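PDB 4I45: ORF6 thioesterase from Photobacterium profundum, which probably works as a hydrolase of the hotdog-fold 4-hydroxybenzoyl-CoA thioesterase family, although its own substrate is not established. Local coordinates for residues 53-58 / 112-117; 28-33 / 62-67. All coordinates share one frame; numbering follows the deposited sequence.

Contact 1 of 2, residues 53-58 / 112-117; sequences HGLGFA and MVCLDK. With MG (magnesium ion), chain B.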
loop_
_atom_site.group_PDB
_atom_site.type_symbol
_atom_site.label_atom_id
_atom_site.label_comp_id
_atom_site.label_asym_id
_atom_site.label_seq_id
_atom_site.Cartn_x
_atom_site.Cartn_y
_atom_site.Cartn_z
ATOM N N HIS A 53 -9.702 -11.768 -27.655
ATOM C CA HIS A 53 -10.836 -12.535 -27.173
ATOM C C HIS A 53 -11.838 -11.752 -26.347
ATOM O O HIS A 53 -12.927 -12.257 -26.077
ATOM C CB HIS A 53 -10.357 -13.732 -26.351
ATOM C CG HIS A 53 -9.506 -14.705 -27.111
ATOM N ND1 HIS A 53 -10.019 -15.841 -27.665
ATOM C CD2 HIS A 53 -8.142 -14.672 -27.462
ATOM C CE1 HIS A 53 -9.000 -16.515 -28.281
ATOM N NE2 HIS A 53 -7.874 -15.778 -28.196
ATOM N N GLY A 54 -11.522 -10.527 -25.934
ATOM C CA GLY A 54 -12.449 -9.760 -25.068
ATOM C C GLY A 54 -12.645 -10.380 -23.689
ATOM O O GLY A 54 -13.694 -10.212 -23.055
ATOM N N LEU A 55 -11.614 -11.073 -23.216
ATOM C CA LEU A 55 -11.707 -11.827 -21.962
ATOM C C LEU A 55 -10.674 -11.305 -20.986
ATOM O O LEU A 55 -9.621 -10.798 -21.392
ATOM C CB LEU A 55 -11.459 -13.324 -22.181
ATOM C CG LEU A 55 -12.449 -14.002 -23.128
ATOM C CD1 LEU A 55 -12.088 -15.467 -23.341
ATOM C CD2 LEU A 55 -13.889 -13.830 -22.619
ATOM N N GLY A 56 -10.983 -11.428 -19.690
ATOM C CA GLY A 56 -10.014 -11.154 -18.637
ATOM C C GLY A 56 -10.178 -12.136 -17.534
ATOM O O GLY A 56 -11.212 -12.767 -17.374
ATOM N N PHE A 57 -9.117 -12.239 -16.743
ATOM C CA PHE A 57 -9.175 -13.065 -15.556
ATOM C C PHE A 57 -9.487 -12.216 -14.332
ATOM O O PHE A 57 -9.051 -11.067 -14.224
ATOM C CB PHE A 57 -7.869 -13.841 -15.301
ATOM C CG PHE A 57 -7.539 -14.838 -16.352
ATOM C CD1 PHE A 57 -8.514 -15.698 -16.853
ATOM C CD2 PHE A 57 -6.275 -14.882 -16.909
ATOM C CE1 PHE A 57 -8.224 -16.596 -17.865
ATOM C CE2 PHE A 57 -5.986 -15.787 -17.903
ATOM C CZ PHE A 57 -6.962 -16.660 -18.373
ATOM N N ALA A 58 -10.262 -12.801 -13.428
ATOM C CA ALA A 58 -10.590 -12.177 -12.168
ATOM C C ALA A 58 -10.392 -13.185 -11.054
ATOM O O ALA A 58 -10.721 -14.347 -11.199
ATOM C CB ALA A 58 -12.030 -11.700 -12.167
ATOM N N MET A 112 -9.439 -18.377 -9.974
ATOM C CA MET A 112 -9.604 -17.328 -10.967
ATOM C C MET A 112 -10.579 -17.778 -12.052
ATOM O O MET A 112 -10.555 -18.924 -12.479
ATOM C CB MET A 112 -8.282 -16.955 -11.606
ATOM C CG MET A 112 -7.230 -16.525 -10.581
ATOM S SD MET A 112 -6.028 -15.313 -11.193
ATOM C CE MET A 112 -7.056 -13.967 -11.712
ATOM N N VAL A 113 -11.441 -16.848 -12.433
ATOM C CA VAL A 113 -12.407 -17.092 -13.494
ATOM C C VAL A 113 -12.047 -16.250 -14.710
ATOM O O VAL A 113 -11.462 -15.182 -14.629
ATOM C CB VAL A 113 -13.814 -16.777 -13.010
ATOM C CG1 VAL A 113 -14.198 -17.770 -11.907
ATOM C CG2 VAL A 113 -13.924 -15.318 -12.557
ATOM N N CYS A 114 -12.482 -16.764 -15.851
ATOM C CA CYS A 114 -12.280 -16.145 -17.153
ATOM C C CYS A 114 -13.644 -15.577 -17.584
ATOM O O CYS A 114 -14.616 -16.317 -17.740
ATOM C CB CYS A 114 -11.770 -17.201 -18.126
ATOM S SG CYS A 114 -11.510 -16.606 -19.766
ATOM N N LEU A 115 -13.705 -14.249 -17.636
ATOM C CA LEU A 115 -14.950 -13.481 -17.874
ATOM C C LEU A 115 -14.911 -12.636 -19.138
ATOM O O LEU A 115 -13.886 -12.024 -19.462
ATOM C CB LEU A 115 -15.229 -12.536 -16.694
ATOM C CG LEU A 115 -15.361 -13.160 -15.309
ATOM C CD1 LEU A 115 -15.596 -12.087 -14.238
ATOM C CD2 LEU A 115 -16.484 -14.174 -15.304
ATOM N N ASP A 116 -16.061 -12.583 -19.803
ATOM C CA ASP A 116 -16.257 -11.632 -20.902
ATOM C C ASP A 116 -16.704 -10.266 -20.344
ATOM O O ASP A 116 -16.796 -10.071 -19.143
ATOM C CB ASP A 116 -17.179 -12.183 -22.017
ATOM C CG ASP A 116 -18.626 -12.381 -21.568
ATOM O OD1 ASP A 116 -19.320 -13.149 -22.272
ATOM O OD2 ASP A 116 -19.066 -11.793 -20.545
ATOM N N LYS A 117 -16.938 -9.306 -21.218
ATOM C CA LYS A 117 -17.309 -7.950 -20.807
ATOM C C LYS A 117 -18.731 -7.858 -20.218
ATOM O O LYS A 117 -19.096 -6.867 -19.580
ATOM C CB LYS A 117 -17.101 -6.984 -21.989
ATOM C CG LYS A 117 -15.607 -6.893 -22.410
ATOM C CD LYS A 117 -15.387 -5.915 -23.574
ATOM C CE LYS A 117 -14.010 -6.057 -24.217
ATOM N NZ LYS A 117 -13.795 -5.117 -25.361
HETATM MG MG MG B . -6.225 -16.254 -29.311
HETATM O O HOH W 1 -16.194 -9.622 -24.105
HETATM O O HOH W 2 -7.067 -18.103 -30.039
HETATM O O HOH W 3 -5.117 -14.523 -28.644
#
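The Phe57 ring turns its edge to Val113 and Cys114. Val113 O lies in the ring plane, 3.7 Å from Phe57 CD1. Cys114 CB sits near the same plane, 3.6 Å from Phe57 CE1. Cys114 SG stands oblique to the ring, 5.0 Å from its centroid and 64° off the normal, a sulfur-aromatic contact. The His53 ring binds the magnesium ion through NE2 at 2.0 Å. Two metal-bound waters lie in the plane of the imidazole at its edge, and Asp127 OD1 supplies a further ligand. The Cys114 thiol is anti to the backbone N (chi1 179°), which also brings SG to 3.8 Å from Leu55 CD1. Leu49 of helix 43-53 touches both Leu55 and Phe57. Strands 56-66 and 106-115 are antiparallel neighbours in the hotdog sheet. Gly56 and Leu115 exchange two backbone hydrogen bonds, and so do Ala58 and Val113. Phe57 and Cys114 form the non-hydrogen-bonded pair between them. Ala58 CB meets Val113 CG2 and Leu115 CD1, each at 4.1 Å, on the sheet face away from Phe57. Where the strands part, one water bridges the gap, donating to Gly54 O and accepting from Lys117 N. Asp116 OD1 makes a salt bridge with Arg120.

Contact 2 of 2, residues 28-33 / 62-67; sequences NFLKYF and ANMIFQ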
loop_
_atom_site.group_PDB
_atom_site.type_symbol
_atom_site.label_atom_id
_atom_site.label_comp_id
_atom_site.label_asym_id
_atom_site.label_seq_id
_atom_site.Cartn_x
_atom_site.Cartn_y
_atom_site.Cartn_z
ATOM N N ASN A 28 -0.570 -8.011 2.763
ATOM C CA ASN A 28 0.464 -7.952 1.746
ATOM C C ASN A 28 0.766 -9.255 1.050
ATOM O O ASN A 28 1.241 -9.260 -0.113
ATOM C CB ASN A 28 1.774 -7.339 2.280
ATOM C CG ASN A 28 1.608 -5.914 2.688
ATOM O OD1 ASN A 28 0.698 -5.204 2.199
ATOM N ND2 ASN A 28 2.445 -5.463 3.632
ATOM N N PHE A 29 0.527 -10.384 1.696
ATOM C CA PHE A 29 0.838 -11.632 1.058
ATOM C C PHE A 29 0.026 -11.846 -0.243
ATOM O O PHE A 29 0.527 -12.444 -1.193
ATOM C CB PHE A 29 0.680 -12.817 1.996
ATOM C CG PHE A 29 1.712 -12.825 3.107
ATOM C CD1 PHE A 29 2.988 -13.145 2.793
ATOM C CD2 PHE A 29 1.388 -12.432 4.376
ATOM C CE1 PHE A 29 3.968 -13.185 3.774
ATOM C CE2 PHE A 29 2.366 -12.422 5.381
ATOM C CZ PHE A 29 3.657 -12.797 5.062
ATOM N N LEU A 30 -1.220 -11.412 -0.229
ATOM C CA LEU A 30 -2.017 -11.513 -1.460
ATOM C C LEU A 30 -1.417 -10.681 -2.595
ATOM O O LEU A 30 -1.577 -11.069 -3.763
ATOM C CB LEU A 30 -3.475 -11.156 -1.195
ATOM C CG LEU A 30 -4.498 -12.292 -1.108
ATOM C CD1 LEU A 30 -5.900 -11.698 -0.990
ATOM C CD2 LEU A 30 -4.468 -13.330 -2.281
ATOM N N LYS A 31 -0.832 -9.529 -2.286
ATOM C CA LYS A 31 -0.092 -8.753 -3.269
ATOM C C LYS A 31 1.065 -9.549 -3.848
ATOM O O LYS A 31 1.272 -9.550 -5.047
ATOM C CB LYS A 31 0.400 -7.398 -2.738
ATOM C CG LYS A 31 -0.619 -6.531 -2.034
ATOM C CD LYS A 31 -0.052 -5.119 -1.839
ATOM C CE LYS A 31 -1.086 -4.084 -1.402
ATOM N NZ LYS A 31 -0.476 -2.712 -1.386
ATOM N N TYR A 32 1.860 -10.192 -2.991
ATOM C CA TYR A 32 2.996 -10.938 -3.479
ATOM C C TYR A 32 2.508 -12.071 -4.389
ATOM O O TYR A 32 3.157 -12.373 -5.409
ATOM C CB TYR A 32 3.862 -11.510 -2.310
ATOM C CG TYR A 32 4.222 -10.511 -1.227
ATOM C CD1 TYR A 32 4.461 -9.173 -1.515
ATOM C CD2 TYR A 32 4.380 -10.948 0.093
ATOM C CE1 TYR A 32 4.755 -8.261 -0.519
ATOM C CE2 TYR A 32 4.681 -10.054 1.081
ATOM C CZ TYR A 32 4.893 -8.722 0.782
ATOM O OH TYR A 32 5.183 -7.822 1.782
ATOM N N PHE A 33 1.433 -12.733 -3.984
ATOM C CA PHE A 33 0.824 -13.744 -4.827
ATOM C C PHE A 33 0.382 -13.189 -6.193
ATOM O O PHE A 33 0.638 -13.819 -7.216
ATOM C CB PHE A 33 -0.321 -14.425 -4.113
ATOM C CG PHE A 33 0.097 -15.323 -2.944
ATOM C CD1 PHE A 33 1.415 -15.766 -2.779
ATOM C CD2 PHE A 33 -0.857 -15.808 -2.104
ATOM C CE1 PHE A 33 1.752 -16.617 -1.706
ATOM C CE2 PHE A 33 -0.515 -16.654 -1.031
ATOM C CZ PHE A 33 0.781 -17.069 -0.872
ATOM N N ALA A 62 -10.039 -16.372 -2.721
ATOM C CA ALA A 62 -8.684 -16.508 -2.161
ATOM C C ALA A 62 -8.766 -16.980 -0.705
ATOM O O ALA A 62 -9.382 -16.323 0.122
ATOM C CB ALA A 62 -7.969 -15.225 -2.240
ATOM N N ASN A 63 -8.238 -18.179 -0.488
ATOM C CA ASN A 63 -8.211 -18.761 0.861
ATOM C C ASN A 63 -6.787 -18.828 1.329
ATOM O O ASN A 63 -5.982 -19.532 0.746
ATOM C CB ASN A 63 -8.810 -20.138 0.860
ATOM C CG ASN A 63 -10.288 -20.119 0.542
ATOM O OD1 ASN A 63 -10.931 -19.060 0.463
ATOM N ND2 ASN A 63 -10.840 -21.291 0.357
ATOM N N MET A 64 -6.508 -18.058 2.375
ATOM C CA MET A 64 -5.173 -17.832 2.935
ATOM C C MET A 64 -5.009 -18.533 4.300
ATOM O O MET A 64 -5.938 -18.478 5.124
ATOM C CB MET A 64 -4.951 -16.325 3.141
ATOM C CG MET A 64 -5.060 -15.469 1.831
ATOM S SD MET A 64 -3.715 -15.778 0.650
ATOM C CE MET A 64 -2.334 -14.880 1.373
ATOM N N ILE A 65 -3.840 -19.129 4.482
ATOM C CA ILE A 65 -3.422 -19.645 5.801
ATOM C C ILE A 65 -2.102 -18.987 6.100
ATOM O O ILE A 65 -1.146 -19.081 5.326
ATOM C CB ILE A 65 -3.251 -21.166 5.812
ATOM C CG1 ILE A 65 -4.426 -21.881 5.155
ATOM C CG2 ILE A 65 -3.046 -21.644 7.266
ATOM C CD1 ILE A 65 -4.190 -23.373 5.083
ATOM N N PHE A 66 -2.054 -18.337 7.281
ATOM C CA PHE A 66 -0.858 -17.641 7.740
ATOM C C PHE A 66 -0.236 -18.508 8.851
ATOM O O PHE A 66 -0.804 -18.606 9.943
ATOM C CB PHE A 66 -1.188 -16.241 8.252
ATOM C CG PHE A 66 -1.930 -15.406 7.239
ATOM C CD1 PHE A 66 -1.274 -14.740 6.189
ATOM C CD2 PHE A 66 -3.304 -15.323 7.306
ATOM C CE1 PHE A 66 -2.001 -13.999 5.251
ATOM C CE2 PHE A 66 -4.053 -14.621 6.331
ATOM C CZ PHE A 66 -3.388 -13.945 5.345
ATOM N N GLN A 67 0.855 -19.190 8.518
ATOM C CA GLN A 67 1.432 -20.225 9.389
ATOM C C GLN A 67 2.592 -19.740 10.206
ATOM O O GLN A 67 2.863 -20.320 11.257
ATOM C CB GLN A 67 1.848 -21.457 8.560
ATOM C CG GLN A 67 0.641 -22.058 7.867
ATOM C CD GLN A 67 0.791 -23.455 7.277
ATOM O OE1 GLN A 67 -0.152 -24.251 7.384
ATOM N NE2 GLN A 67 1.924 -23.755 6.636
#
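Met64 and Phe33 reach toward each other from opposite directions. Met64 has two modelled conformers; in one of them its side chain bends at both chi2 (-68°) and chi3 (-77°), and the thioether end turns in among Phe29, Leu30 and Phe33. Met64 SD then lies at the edge of the Phe33 ring, 4.9 Å from the centroid, a Met-aromatic contact. The methyl CE comes obliquely to the same ring, 3.5 Å from Phe33 CE2. CE also meets Phe29 CB at 3.7 Å. Leu30 lies across the methionine, with CD2 3.9 Å from Met64 SD. The same Leu30 methyl reaches Ala62 CB at 4.0 Å. Phe29 and Phe66 cross at a slant. Phe29 CD2 meets the edge of the Phe66 ring, 3.8 Å from CE1, while that atom stands oblique to the Phe29 ring. On the helix side, Phe29 O lies 3.4 Å above one face of the Phe33 ring, offset toward the rim. Val106 of the adjacent strand touches Phe29, Met64 and Phe66. Residues 62-65 form an antiparallel ladder with a strand of the second subunit. Apolar packing of helix 28-40 against a sheet that continues into a partner subunit is characteristic of hotdog-fold dimers.

Both contacts use strand 56-66, contact 1 at its start and contact 2 at its end. Their centres are about 22 Å apart. Contact 1 joins this strand to its neighbour 106-115 and is partly buried, at the periphery of the chain. Main-chain hydrogen bonds dominate there, and His53, at the end of the helix that leads into the strand, binds magnesium. Contact 2 is buried nearer the centre of the chain and away from the metal site. It joins helix to sheet through carbon and sulfur contacts alone. Strand 106-115 stays beside strand 56-66 at both ends. Near 62-65 the strand also pairs with the second subunit, and there helix 28-40 packs on its face.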